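Local coordinates for conserved hypothetical exported protein (Bacteroides fragilis, PDB 4JJA) that probably acts as an exo-beta-N-acetylmuramidase of the NamZ family that trims peptidoglycan, although its function remains unproven, at residues I121-V124 / R125-A129; I360-K363 / P364-Y368; A97-K100 / K101-I104; A180-V183 / N184-W188; E11-K14 / A15-I19. All coordinates share one frame; numbering follows the deposited sequence. Where two conformers were deposited one is given.

Interaction 1: residues I121-V124 / R125-A129; sequences ISMV and RLMDA
Met127 N donates to Met123 O at 2.8 Å, the shortest of four successive i to i+4 bonds that carry the alpha-helix through this turn. Arg125 N meets Ile121 O, Leu126 N meets Ser122 O and Asp128 N meets Val124 O in the same fashion, the last at 2.9 Å. The side chain of Asp128 turns away from this ladder and forms a salt bridge from OD2 to Lys93 NZ. Among the side chains the link is between two selenomethionines one turn apart: CG of Met123 lies 4.3 Å from SE of Met127. Met127 carries its CG anti to the carbonyl carbon (chi1 -72°), which brings that CG within 3.3 Å of Met123 O before the chain bends at its last torsion. Helix 119-132 is the crossover of the beta-alpha-beta unit between parallel strands 104-107 and 136-140, as in Rossmann-like domains. Met123 and Met127 pack on helix 176-185, while Ser122 and Leu126 rest on Phe28 of strand 24-28.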
loop_
_atom_site.group_PDB
_atom_site.type_symbol
_atom_site.label_atom_id
_atom_site.label_comp_id
_atom_site.label_asym_id
_atom_site.label_seq_id
_atom_site.Cartn_x
_atom_site.Cartn_y
_atom_site.Cartn_z
ATOM N N ILE A 121 5.152 4.357 -4.749
ATOM C CA ILE A 121 6.385 5.158 -4.884
ATOM C C ILE A 121 7.239 4.554 -5.980
ATOM O O ILE A 121 7.738 5.274 -6.826
ATOM C CB ILE A 121 7.152 5.287 -3.567
ATOM C CG1 ILE A 121 6.263 5.974 -2.512
ATOM C CG2 ILE A 121 8.468 6.013 -3.784
ATOM C CD1 ILE A 121 6.931 6.228 -1.167
ATOM N N SER A 122 7.287 3.236 -6.047
ATOM C CA SER A 122 7.965 2.575 -7.166
ATOM C C SER A 122 7.275 2.944 -8.486
ATOM O O SER A 122 7.917 3.148 -9.494
ATOM C CB SER A 122 8.003 1.061 -6.973
ATOM O OG SER A 122 8.806 0.703 -5.874
HETATM N N MSE A 123 5.948 2.966 -8.484
HETATM C CA MSE A 123 5.206 3.280 -9.678
HETATM C C MSE A 123 5.509 4.707 -10.133
HETATM O O MSE A 123 5.705 4.931 -11.306
HETATM C CB MSE A 123 3.707 3.150 -9.406
HETATM C CG MSE A 123 2.845 3.437 -10.644
HETATM SE SE MSE A 123 0.982 3.259 -10.405
HETATM C CE MSE A 123 0.720 4.832 -9.371
ATOM N N VAL A 124 5.567 5.658 -9.199
ATOM C CA VAL A 124 5.895 7.042 -9.535
ATOM C C VAL A 124 7.302 7.146 -10.144
ATOM O O VAL A 124 7.496 7.898 -11.115
ATOM C CB VAL A 124 5.742 7.997 -8.336
ATOM C CG1 VAL A 124 6.333 9.367 -8.631
ATOM C CG2 VAL A 124 4.290 8.100 -7.983
ATOM N N ARG A 125 8.256 6.387 -9.602
ATOM C CA ARG A 125 9.625 6.304 -10.150
ATOM C C ARG A 125 9.589 5.840 -11.614
ATOM O O ARG A 125 10.260 6.376 -12.497
ATOM C CB ARG A 125 10.451 5.319 -9.291
ATOM C CG ARG A 125 11.964 5.317 -9.509
ATOM C CD ARG A 125 12.642 6.220 -8.455
ATOM N NE ARG A 125 12.833 5.519 -7.190
ATOM C CZ ARG A 125 12.605 6.042 -5.983
ATOM N NH1 ARG A 125 12.161 7.289 -5.863
ATOM N NH2 ARG A 125 12.812 5.310 -4.896
ATOM N N LEU A 126 8.808 4.793 -11.870
ATOM C CA LEU A 126 8.696 4.256 -13.201
ATOM C C LEU A 126 7.959 5.210 -14.144
ATOM O O LEU A 126 8.330 5.316 -15.325
ATOM C CB LEU A 126 7.988 2.923 -13.122
ATOM C CG LEU A 126 8.825 1.798 -12.510
ATOM C CD1 LEU A 126 7.923 0.611 -12.187
ATOM C CD2 LEU A 126 9.955 1.399 -13.494
HETATM N N MSE A 127 6.960 5.926 -13.639
HETATM C CA MSE A 127 6.291 6.941 -14.442
HETATM C C MSE A 127 7.258 8.040 -14.845
HETATM O O MSE A 127 7.205 8.533 -15.973
HETATM C CB MSE A 127 5.115 7.558 -13.679
HETATM C CG MSE A 127 3.930 6.612 -13.548
HETATM SE SE MSE A 127 2.531 7.376 -12.435
HETATM C CE MSE A 127 1.986 8.752 -13.643
ATOM N N ASP A 128 8.087 8.460 -13.895
ATOM C CA ASP A 128 9.079 9.510 -14.196
ATOM C C ASP A 128 10.048 9.059 -15.323
ATOM O O ASP A 128 10.271 9.783 -16.280
ATOM C CB ASP A 128 9.832 9.836 -12.937
ATOM C CG ASP A 128 10.722 11.054 -13.074
ATOM O OD1 ASP A 128 10.229 12.071 -13.600
ATOM O OD2 ASP A 128 11.826 10.980 -12.513
ATOM N N ALA A 129 10.507 7.824 -15.206
ATOM C CA ALA A 129 11.424 7.248 -16.193
ATOM C C ALA A 129 10.724 7.105 -17.528
ATOM O O ALA A 129 11.269 7.433 -18.578
ATOM C CB ALA A 129 11.981 5.945 -15.708
#

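Interaction 2: residues I360-K363 / P364-Y368; sequences IQRK and PYLLY
The C-terminal end of helix 352-362 passes through a short 3-10 turn into the closing loop of the chain, and two backbone bonds make the passage. Tyr365 N donates to Arg362 O at 2.9 Å, and Leu366 N to Lys363 O at 3.2 Å, both of the i to i+3 kind expected of a 3-10 turn. A water reinforces the turn, giving one hydrogen to Lys363 O at 2.8 Å and the other to Leu366 O. Leu366 then folds back over Arg362: its CD2 sits 3.9 Å from Arg362 CZ, over the middle of one guanidinium face. Arg362 CG lies between the backbone N and the carbonyl carbon (chi1 78°), and from there the chain runs extended to NE beneath the leucine. Lys363 adds its CD at 4.1 Å from Leu366 CD1. The charged ends of Arg362 and Lys363 converge on the carboxylate of Asp370, one on each oxygen, which probably steadies the guanidinium under its apolar cover. Along helix 176-185, Gln361 and Tyr365 lie against Met182, and Leu366 touches Glu178.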
loop_
_atom_site.group_PDB
_atom_site.type_symbol
_atom_site.label_atom_id
_atom_site.label_comp_id
_atom_site.label_asym_id
_atom_site.label_seq_id
_atom_site.Cartn_x
_atom_site.Cartn_y
_atom_site.Cartn_z
ATOM N N ILE A 360 -12.342 16.333 -2.897
ATOM C CA ILE A 360 -12.587 17.250 -4.031
ATOM C C ILE A 360 -11.449 17.203 -5.028
ATOM O O ILE A 360 -11.649 17.091 -6.246
ATOM C CB ILE A 360 -12.806 18.698 -3.553
ATOM C CG1 ILE A 360 -14.191 18.783 -2.926
ATOM C CG2 ILE A 360 -12.637 19.702 -4.732
ATOM C CD1 ILE A 360 -14.345 19.870 -1.861
ATOM N N GLN A 361 -10.243 17.262 -4.518
ATOM C CA GLN A 361 -9.052 17.322 -5.371
ATOM C C GLN A 361 -8.941 16.068 -6.226
ATOM O O GLN A 361 -8.488 16.131 -7.373
ATOM C CB GLN A 361 -7.770 17.507 -4.526
ATOM C CG GLN A 361 -6.512 17.866 -5.281
ATOM C CD GLN A 361 -5.243 17.797 -4.482
ATOM O OE1 GLN A 361 -5.222 17.481 -3.294
ATOM N NE2 GLN A 361 -4.151 18.149 -5.137
ATOM N N ARG A 362 -9.261 14.906 -5.656
ATOM C CA ARG A 362 -9.058 13.646 -6.377
ATOM C C ARG A 362 -10.149 13.349 -7.374
ATOM O O ARG A 362 -9.986 12.481 -8.217
ATOM C CB ARG A 362 -8.959 12.486 -5.379
ATOM C CG ARG A 362 -10.265 11.996 -4.820
ATOM C CD ARG A 362 -10.076 10.856 -3.805
ATOM N NE ARG A 362 -11.355 10.273 -3.526
ATOM C CZ ARG A 362 -11.570 8.995 -3.234
ATOM N NH1 ARG A 362 -10.571 8.180 -2.954
ATOM N NH2 ARG A 362 -12.790 8.531 -3.187
ATOM N N LYS A 363 -11.298 14.017 -7.244
ATOM C CA LYS A 363 -12.478 13.624 -8.010
ATOM C C LYS A 363 -12.260 13.497 -9.523
ATOM O O LYS A 363 -12.761 12.533 -10.093
ATOM C CB LYS A 363 -13.645 14.593 -7.705
ATOM C CG LYS A 363 -14.975 14.120 -8.235
ATOM C CD LYS A 363 -15.569 13.117 -7.279
ATOM C CE LYS A 363 -17.138 12.899 -7.411
ATOM N NZ LYS A 363 -17.765 12.723 -6.068
ATOM N N PRO A 364 -11.525 14.409 -10.163
ATOM C CA PRO A 364 -11.347 14.250 -11.626
ATOM C C PRO A 364 -10.579 13.035 -12.080
ATOM O O PRO A 364 -10.615 12.704 -13.268
ATOM C CB PRO A 364 -10.537 15.509 -12.030
ATOM C CG PRO A 364 -10.694 16.504 -10.879
ATOM C CD PRO A 364 -10.897 15.640 -9.645
ATOM N N TYR A 365 -9.917 12.358 -11.145
ATOM C CA TYR A 365 -9.057 11.234 -11.431
ATOM C C TYR A 365 -9.703 9.899 -11.094
ATOM O O TYR A 365 -9.094 8.840 -11.372
ATOM C CB TYR A 365 -7.741 11.418 -10.682
ATOM C CG TYR A 365 -7.111 12.745 -10.946
ATOM C CD1 TYR A 365 -6.669 13.094 -12.214
ATOM C CD2 TYR A 365 -7.084 13.703 -9.971
ATOM C CE1 TYR A 365 -6.168 14.313 -12.468
ATOM C CE2 TYR A 365 -6.536 14.939 -10.215
ATOM C CZ TYR A 365 -6.079 15.247 -11.470
ATOM O OH TYR A 365 -5.526 16.478 -11.759
ATOM N N LEU A 366 -10.901 9.910 -10.510
ATOM C CA LEU A 366 -11.555 8.667 -10.166
ATOM C C LEU A 366 -12.048 7.975 -11.412
ATOM O O LEU A 366 -12.461 8.595 -12.377
ATOM C CB LEU A 366 -12.705 8.846 -9.178
ATOM C CG LEU A 366 -12.316 9.464 -7.834
ATOM C CD1 LEU A 366 -13.512 9.638 -6.909
ATOM C CD2 LEU A 366 -11.131 8.716 -7.127
ATOM N N LEU A 367 -11.967 6.661 -11.396
ATOM C CA LEU A 367 -12.397 5.811 -12.486
ATOM C C LEU A 367 -13.629 5.001 -12.155
ATOM O O LEU A 367 -14.179 4.273 -13.003
ATOM C CB LEU A 367 -11.267 4.868 -12.881
ATOM C CG LEU A 367 -10.048 5.513 -13.544
ATOM C CD1 LEU A 367 -8.892 4.520 -13.591
ATOM C CD2 LEU A 367 -10.416 6.101 -14.909
ATOM N N TYR A 368 -14.074 5.104 -10.908
ATOM C CA TYR A 368 -15.177 4.306 -10.394
ATOM C C TYR A 368 -16.048 5.210 -9.566
ATOM O O TYR A 368 -15.603 6.231 -9.087
ATOM C CB TYR A 368 -14.646 3.156 -9.478
ATOM C CG TYR A 368 -13.502 2.413 -10.147
ATOM C CD1 TYR A 368 -13.744 1.506 -11.143
ATOM C CD2 TYR A 368 -12.199 2.611 -9.774
ATOM C CE1 TYR A 368 -12.695 0.846 -11.770
ATOM C CE2 TYR A 368 -11.157 1.972 -10.405
ATOM C CZ TYR A 368 -11.407 1.072 -11.387
ATOM O OH TYR A 368 -10.402 0.398 -12.044
HETATM O O HOH W 1 -13.704 11.165 -12.329
#

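Interaction 3: residues A97-K100 / K101-I104; sequences ASMK and KFDI
Ser98 O receives the N-H of Lys101 at 3.1 Å, a bond in the last turn of helix 96-99, and the Phe102 ring and the CB of Lys101 also approach this oxygen. From Met99 to Phe102 the backbone makes a type I beta turn, which leads out of the helix toward strand 104-107 of the central parallel sheet. On the aromatic side, Phe102 CD1 comes within 3.4 Å of Ser98 O, obliquely to the ring. Its CG is wedged between backbone N and carbonyl carbon (chi1 66°), which folds the ring back beside the helix end and places Met99 O over one face, offset toward the rim. That oxygen also accepts a hydrogen bond from Arg135. Lys101 lays its aliphatic chain back along the last turn, CG 3.2 Å from Ala97 O. Met99 and Phe102 run side by side in the same direction, forming a Met-aromatic contact that approaches the ring obliquely, with SE 4.9 Å from the centroid. Phe102 also reaches Ala26 of strand 24-28, and the selenomethionine packs on Ala129 and Cys130 of helix 119-132. Bends at chi2 and chi3 curl the Met99 chain, and its terminal CE stops 3.7 Å from Phe102 CZ.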
loop_
_atom_site.group_PDB
_atom_site.type_symbol
_atom_site.label_atom_id
_atom_site.label_comp_id
_atom_site.label_asym_id
_atom_site.label_seq_id
_atom_site.Cartn_x
_atom_site.Cartn_y
_atom_site.Cartn_z
ATOM N N ALA A 97 19.864 1.680 -20.130
ATOM C CA ALA A 97 19.929 0.452 -20.910
ATOM C C ALA A 97 18.599 -0.285 -20.840
ATOM O O ALA A 97 18.070 -0.719 -21.875
ATOM C CB ALA A 97 21.093 -0.468 -20.456
ATOM N N SER A 98 18.023 -0.371 -19.628
ATOM C CA SER A 98 16.789 -1.122 -19.445
ATOM C C SER A 98 15.633 -0.403 -20.126
ATOM O O SER A 98 14.831 -1.036 -20.767
ATOM C CB SER A 98 16.486 -1.330 -17.951
ATOM O OG SER A 98 17.448 -2.189 -17.377
HETATM N N MSE A 99 15.589 0.911 -20.024
HETATM C CA MSE A 99 14.508 1.681 -20.639
HETATM C C MSE A 99 14.476 1.534 -22.142
HETATM O O MSE A 99 13.418 1.526 -22.752
HETATM C CB MSE A 99 14.634 3.156 -20.280
HETATM C CG MSE A 99 14.534 3.447 -18.782
HETATM SE SE MSE A 99 12.904 2.869 -17.983
HETATM C CE MSE A 99 11.668 3.878 -19.098
ATOM N N LYS A 100 15.637 1.390 -22.759
ATOM C CA LYS A 100 15.707 1.203 -24.212
ATOM C C LYS A 100 15.187 -0.131 -24.715
ATOM O O LYS A 100 14.930 -0.261 -25.912
ATOM C CB LYS A 100 17.117 1.460 -24.719
ATOM C CG LYS A 100 17.483 2.903 -24.596
ATOM C CD LYS A 100 18.894 3.162 -25.016
ATOM C CE LYS A 100 19.138 4.623 -25.272
ATOM N NZ LYS A 100 20.471 4.788 -25.834
ATOM N N LYS A 101 15.034 -1.087 -23.826
ATOM C CA LYS A 101 14.707 -2.447 -24.198
ATOM C C LYS A 101 13.218 -2.655 -24.480
ATOM O O LYS A 101 12.859 -3.675 -25.069
ATOM C CB LYS A 101 15.157 -3.423 -23.134
ATOM C CG LYS A 101 16.665 -3.410 -22.919
ATOM C CD LYS A 101 17.102 -4.405 -21.848
ATOM C CE LYS A 101 18.615 -4.251 -21.523
ATOM N NZ LYS A 101 19.464 -4.724 -22.632
ATOM N N PHE A 102 12.372 -1.751 -24.020
ATOM C CA PHE A 102 10.919 -1.954 -24.147
ATOM C C PHE A 102 10.191 -0.748 -24.673
ATOM O O PHE A 102 10.676 0.374 -24.600
ATOM C CB PHE A 102 10.289 -2.402 -22.808
ATOM C CG PHE A 102 10.340 -1.382 -21.692
ATOM C CD1 PHE A 102 11.427 -1.340 -20.843
ATOM C CD2 PHE A 102 9.298 -0.489 -21.484
ATOM C CE1 PHE A 102 11.491 -0.426 -19.782
ATOM C CE2 PHE A 102 9.331 0.418 -20.425
ATOM C CZ PHE A 102 10.434 0.461 -19.575
ATOM N N ASP A 103 8.985 -0.994 -25.188
ATOM C CA ASP A 103 8.098 0.033 -25.716
ATOM C C ASP A 103 6.993 0.414 -24.713
ATOM O O ASP A 103 6.548 1.539 -24.667
ATOM C CB ASP A 103 7.391 -0.507 -27.000
ATOM C CG ASP A 103 8.353 -0.836 -28.117
ATOM O OD1 ASP A 103 9.126 0.075 -28.484
ATOM O OD2 ASP A 103 8.386 -2.012 -28.607
ATOM N N ILE A 104 6.543 -0.551 -23.923
ATOM C CA ILE A 104 5.401 -0.364 -23.047
ATOM C C ILE A 104 5.681 -1.076 -21.741
ATOM O O ILE A 104 6.224 -2.156 -21.726
ATOM C CB ILE A 104 4.087 -0.832 -23.704
ATOM C CG1 ILE A 104 2.861 -0.459 -22.859
ATOM C CG2 ILE A 104 4.138 -2.289 -24.026
ATOM C CD1 ILE A 104 1.571 -0.375 -23.706
#

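Interaction 4: residues A180-V183 / N184-W188; sequences ALMV and NGERW
Trp188, just beyond helix 176-185, folds back over that helix's last turn and touches Met182 and Val183. The selenomethionine comes at the six-membered ring obliquely, in a Met-aromatic contact with SE 4.8 Å from the centroid; its CG lies 3.7 Å from Trp188 CZ3. Met182 has CG anti to the backbone N (chi1 -176°), and the extended chain carries CG past CZ3 and both SE and CE past CH2 of the indole. Val183 presents CG2 to the ring's edge, near its plane, 3.9 Å from Trp188 CE3. Glu186 CB lies over one ring face toward the rim, and the CG of that residue also meets Met182 CG. The Glu186 carboxylate is hydrogen-bonded by Gln361 NE2 from helix 352-362 and Tyr365 OH from the turn after it. In the backbone, Trp188 N donates to Val183 O at 2.9 Å with an N-H...O angle of 170°, in the carbonyl plane. The preceding i to i+4 bonds end with Glu186 N to Met182 O, at 2.8 Å. Asn184 O is gripped twice by Arg187, from opposite faces of its plane: the backbone N at 3.1 Å and guanidinium NH1 at 2.9 Å. Outside, Asn184 ND2 bonds Cys195 O, Ala180 and Val183 pack on helix 119-132, and Met182 also meets helix 352-362. A glycerol, probably from the crystallisation liquor, hydrogen-bonds to Trp188 O. The positive phi of Arg187 (58°), with the two bonds back, Trp188 N to Val183 O and Arg187 N to Asn184 O, makes this a Schellman motif closing helix 176-185.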
loop_
_atom_site.group_PDB
_atom_site.type_symbol
_atom_site.label_atom_id
_atom_site.label_comp_id
_atom_site.label_asym_id
_atom_site.label_seq_id
_atom_site.Cartn_x
_atom_site.Cartn_y
_atom_site.Cartn_z
ATOM N N ALA A 180 -2.319 7.102 -10.462
ATOM C CA ALA A 180 -1.433 7.445 -11.570
ATOM C C ALA A 180 -1.977 8.642 -12.316
ATOM O O ALA A 180 -1.204 9.562 -12.697
ATOM C CB ALA A 180 -1.245 6.282 -12.503
ATOM N N LEU A 181 -3.276 8.641 -12.594
ATOM C CA LEU A 181 -3.885 9.766 -13.278
ATOM C C LEU A 181 -3.718 11.065 -12.496
ATOM O O LEU A 181 -3.473 12.142 -13.079
ATOM C CB LEU A 181 -5.360 9.472 -13.598
ATOM C CG LEU A 181 -5.635 8.283 -14.542
ATOM C CD1 LEU A 181 -7.132 8.007 -14.701
ATOM C CD2 LEU A 181 -4.958 8.476 -15.919
HETATM N N MSE A 182 -3.877 10.986 -11.182
HETATM C CA MSE A 182 -3.685 12.150 -10.320
HETATM C C MSE A 182 -2.259 12.626 -10.304
HETATM O O MSE A 182 -2.008 13.836 -10.342
HETATM C CB MSE A 182 -4.201 11.873 -8.912
HETATM C CG MSE A 182 -4.127 13.070 -8.003
HETATM SE SE MSE A 182 -5.124 12.687 -6.356
HETATM C CE MSE A 182 -5.453 14.550 -5.847
ATOM N N VAL A 183 -1.288 11.721 -10.245
ATOM C CA VAL A 183 0.113 12.102 -10.312
ATOM C C VAL A 183 0.405 12.900 -11.580
ATOM O O VAL A 183 1.095 13.915 -11.508
ATOM C CB VAL A 183 0.981 10.817 -10.252
ATOM C CG1 VAL A 183 2.405 11.069 -10.707
ATOM C CG2 VAL A 183 0.901 10.204 -8.846
ATOM N N ASN A 184 -0.165 12.495 -12.704
ATOM C CA ASN A 184 -0.009 13.259 -13.930
ATOM C C ASN A 184 -0.673 14.605 -13.771
ATOM O O ASN A 184 -0.016 15.623 -14.026
ATOM C CB ASN A 184 -0.571 12.504 -15.131
ATOM C CG ASN A 184 0.432 11.571 -15.785
ATOM O OD1 ASN A 184 1.656 11.686 -15.644
ATOM N ND2 ASN A 184 -0.112 10.626 -16.545
ATOM N N GLY A 185 -1.971 14.619 -13.455
ATOM C CA GLY A 185 -2.742 15.862 -13.527
ATOM C C GLY A 185 -2.320 16.916 -12.537
ATOM O O GLY A 185 -2.434 18.107 -12.832
ATOM N N GLU A 186 -1.848 16.482 -11.375
ATOM C CA GLU A 186 -1.390 17.384 -10.336
ATOM C C GLU A 186 0.094 17.715 -10.425
ATOM O O GLU A 186 0.593 18.453 -9.580
ATOM C CB GLU A 186 -1.743 16.808 -8.941
ATOM C CG GLU A 186 -3.193 16.608 -8.711
ATOM C CD GLU A 186 -4.039 17.876 -8.777
ATOM O OE1 GLU A 186 -3.808 18.778 -7.970
ATOM O OE2 GLU A 186 -4.941 17.957 -9.636
ATOM N N ARG A 187 0.778 17.176 -11.425
ATOM C CA ARG A 187 2.202 17.395 -11.667
ATOM C C ARG A 187 3.057 16.999 -10.488
ATOM O O ARG A 187 3.910 17.768 -9.999
ATOM C CB ARG A 187 2.533 18.815 -12.184
ATOM C CG ARG A 187 1.930 19.080 -13.492
ATOM C CD ARG A 187 2.547 18.156 -14.574
ATOM N NE ARG A 187 2.226 18.690 -15.895
ATOM C CZ ARG A 187 1.072 18.497 -16.516
ATOM N NH1 ARG A 187 0.098 17.757 -15.957
ATOM N NH2 ARG A 187 0.891 19.056 -17.718
ATOM N N TRP A 188 2.860 15.760 -10.051
ATOM C CA TRP A 188 3.629 15.217 -8.944
ATOM C C TRP A 188 4.877 14.437 -9.372
ATOM O O TRP A 188 5.650 14.007 -8.517
ATOM C CB TRP A 188 2.706 14.340 -8.093
ATOM C CG TRP A 188 1.685 15.077 -7.311
ATOM C CD1 TRP A 188 1.655 16.398 -7.025
ATOM C CD2 TRP A 188 0.539 14.519 -6.676
ATOM N NE1 TRP A 188 0.545 16.701 -6.284
ATOM C CE2 TRP A 188 -0.142 15.548 -6.033
ATOM C CE3 TRP A 188 0.018 13.239 -6.588
ATOM C CZ2 TRP A 188 -1.298 15.312 -5.297
ATOM C CZ3 TRP A 188 -1.097 13.008 -5.883
ATOM C CH2 TRP A 188 -1.752 14.028 -5.232
#

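Interaction 5: residues E11-K14 / A15-I19; sequences EQTK and AYFPI
A CH-pi contact between Thr13 and Phe17, one turn apart, lies at the start of helix 13-20, near the N terminus and on the surface of the parallel-sheet domain. Thr13 CB stands 3.6 Å from the centroid of the Phe17 ring and only 11° off its normal, squarely over the face, while CG2 comes equally near to CE1 at the ring's rim. The two side chains run alongside each other. Thr13 CG2 is anti to the carbonyl carbon, with OG1 between the backbone N and that carbon (chi1 62°), and this rotation helps bring the methyl to the ring. The Phe17 ring also meets Phe49 edge-to-face and touches Leu44 of helix 40-46. The first helical turn is irregular. Gln12 is the centre of an inverse gamma turn, and its carbonyl accepts from Ala15 N at 2.9 Å. Thr13 O is gripped by two donors: Phe17 N at 2.9 Å, in the carbonyl plane, and Tyr16 N at 3.2 Å from well above it. Pro18, which has no N-H to give, follows at once, its CD 3.6 Å from Lys14 O, and the helix is kinked here. Tyr16 bends its ring back toward the start of the helix, with Thr13 O over one face and CD2 3.2 Å from Gln12 O. Its hydroxyl hydrogen-bonds to Ala10 O, and the ring packs on Leu138 and Leu140 of strand 136-140 and Ile200 of strand 197-200. Gln12 NE2 is held by the carbonyls of Pro201 and Ile8.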
loop_
_atom_site.group_PDB
_atom_site.type_symbol
_atom_site.label_atom_id
_atom_site.label_comp_id
_atom_site.label_asym_id
_atom_site.label_seq_id
_atom_site.Cartn_x
_atom_site.Cartn_y
_atom_site.Cartn_z
ATOM N N GLU A 11 -7.839 -9.534 -16.324
ATOM C CA GLU A 11 -8.746 -10.553 -16.859
ATOM C C GLU A 11 -9.334 -10.165 -18.200
ATOM O O GLU A 11 -9.825 -11.020 -18.944
ATOM C CB GLU A 11 -9.919 -10.753 -15.892
ATOM C CG GLU A 11 -9.575 -11.464 -14.639
ATOM C CD GLU A 11 -10.777 -11.606 -13.721
ATOM O OE1 GLU A 11 -11.048 -10.674 -12.945
ATOM O OE2 GLU A 11 -11.476 -12.652 -13.810
ATOM N N GLN A 12 -9.345 -8.875 -18.499
ATOM C CA GLN A 12 -10.030 -8.323 -19.664
ATOM C C GLN A 12 -9.095 -8.311 -20.895
ATOM O O GLN A 12 -8.770 -7.269 -21.452
ATOM C CB GLN A 12 -10.523 -6.914 -19.363
ATOM C CG GLN A 12 -11.498 -6.919 -18.194
ATOM C CD GLN A 12 -11.816 -5.504 -17.765
ATOM O OE1 GLN A 12 -12.316 -4.691 -18.582
ATOM N NE2 GLN A 12 -11.589 -5.212 -16.495
ATOM N N THR A 13 -8.647 -9.512 -21.264
ATOM C CA THR A 13 -7.635 -9.622 -22.301
ATOM C C THR A 13 -8.087 -9.014 -23.619
ATOM O O THR A 13 -7.275 -8.466 -24.350
ATOM C CB THR A 13 -7.165 -11.034 -22.492
ATOM O OG1 THR A 13 -8.265 -11.827 -22.916
ATOM C CG2 THR A 13 -6.578 -11.600 -21.207
ATOM N N LYS A 14 -9.368 -9.058 -23.948
ATOM C CA LYS A 14 -9.783 -8.448 -25.217
ATOM C C LYS A 14 -9.635 -6.920 -25.202
ATOM O O LYS A 14 -9.476 -6.275 -26.265
ATOM C CB LYS A 14 -11.186 -8.950 -25.632
ATOM C CG LYS A 14 -11.194 -10.447 -25.976
ATOM C CD LYS A 14 -12.596 -11.057 -26.056
ATOM C CE LYS A 14 -13.550 -10.153 -26.849
ATOM N NZ LYS A 14 -15.017 -10.526 -26.652
ATOM N N ALA A 15 -9.592 -6.329 -24.022
ATOM C CA ALA A 15 -9.364 -4.905 -23.891
ATOM C C ALA A 15 -7.930 -4.455 -24.098
ATOM O O ALA A 15 -7.708 -3.361 -24.565
ATOM C CB ALA A 15 -9.891 -4.361 -22.523
ATOM N N TYR A 16 -6.960 -5.284 -23.774
ATOM C CA TYR A 16 -5.574 -4.841 -23.852
ATOM C C TYR A 16 -4.646 -5.680 -24.694
ATOM O O TYR A 16 -3.599 -5.177 -25.060
ATOM C CB TYR A 16 -4.986 -4.624 -22.467
ATOM C CG TYR A 16 -4.791 -5.841 -21.624
ATOM C CD1 TYR A 16 -3.602 -6.554 -21.693
ATOM C CD2 TYR A 16 -5.793 -6.336 -20.776
ATOM C CE1 TYR A 16 -3.382 -7.675 -20.970
ATOM C CE2 TYR A 16 -5.579 -7.496 -20.048
ATOM C CZ TYR A 16 -4.373 -8.165 -20.120
ATOM O OH TYR A 16 -4.130 -9.313 -19.384
ATOM N N PHE A 17 -4.999 -6.895 -25.079
ATOM C CA PHE A 17 -4.130 -7.657 -25.989
ATOM C C PHE A 17 -3.803 -6.859 -27.257
ATOM O O PHE A 17 -2.655 -6.805 -27.662
ATOM C CB PHE A 17 -4.694 -9.039 -26.282
ATOM C CG PHE A 17 -4.340 -10.109 -25.273
ATOM C CD1 PHE A 17 -3.902 -9.811 -23.995
ATOM C CD2 PHE A 17 -4.576 -11.420 -25.571
ATOM C CE1 PHE A 17 -3.616 -10.794 -23.108
ATOM C CE2 PHE A 17 -4.265 -12.415 -24.680
ATOM C CZ PHE A 17 -3.788 -12.115 -23.462
ATOM N N PRO A 18 -4.753 -6.135 -27.838
ATOM C CA PRO A 18 -4.380 -5.341 -29.039
ATOM C C PRO A 18 -3.405 -4.218 -28.762
ATOM O O PRO A 18 -2.653 -3.823 -29.676
ATOM C CB PRO A 18 -5.716 -4.818 -29.532
ATOM C CG PRO A 18 -6.676 -5.941 -29.120
ATOM C CD PRO A 18 -6.199 -6.284 -27.709
ATOM N N ILE A 19 -3.418 -3.659 -27.569
ATOM C CA ILE A 19 -2.461 -2.616 -27.201
ATOM C C ILE A 19 -1.046 -3.186 -27.217
ATOM O O ILE A 19 -0.104 -2.487 -27.583
ATOM C CB ILE A 19 -2.777 -2.010 -25.768
ATOM C CG1 ILE A 19 -4.152 -1.388 -25.743
ATOM C CG2 ILE A 19 -1.797 -0.953 -25.396
ATOM C CD1 ILE A 19 -4.625 -0.946 -24.380
#

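In the fold
All five contacts are local turns that follow in series along the chain, with no nesting or crossing. Interaction 5 opens the helix preceding the first sheet strand, 24-28. Interaction 3 turns from helix 96-99 toward strand 104-107; Ile104 CD1 meets Ile19 CG2 of interaction 5. Interaction 1 lies in the next crossover helix and touches interaction 3 through Ala129 and Met99. Interaction 4 ends helix 176-185, which packs against interaction 1 through Met127. Interaction 2, last in sequence and in the C-terminal family region, returns to interaction 4 through the side chain of Glu186, tying the chain's final helix to the N-terminal region.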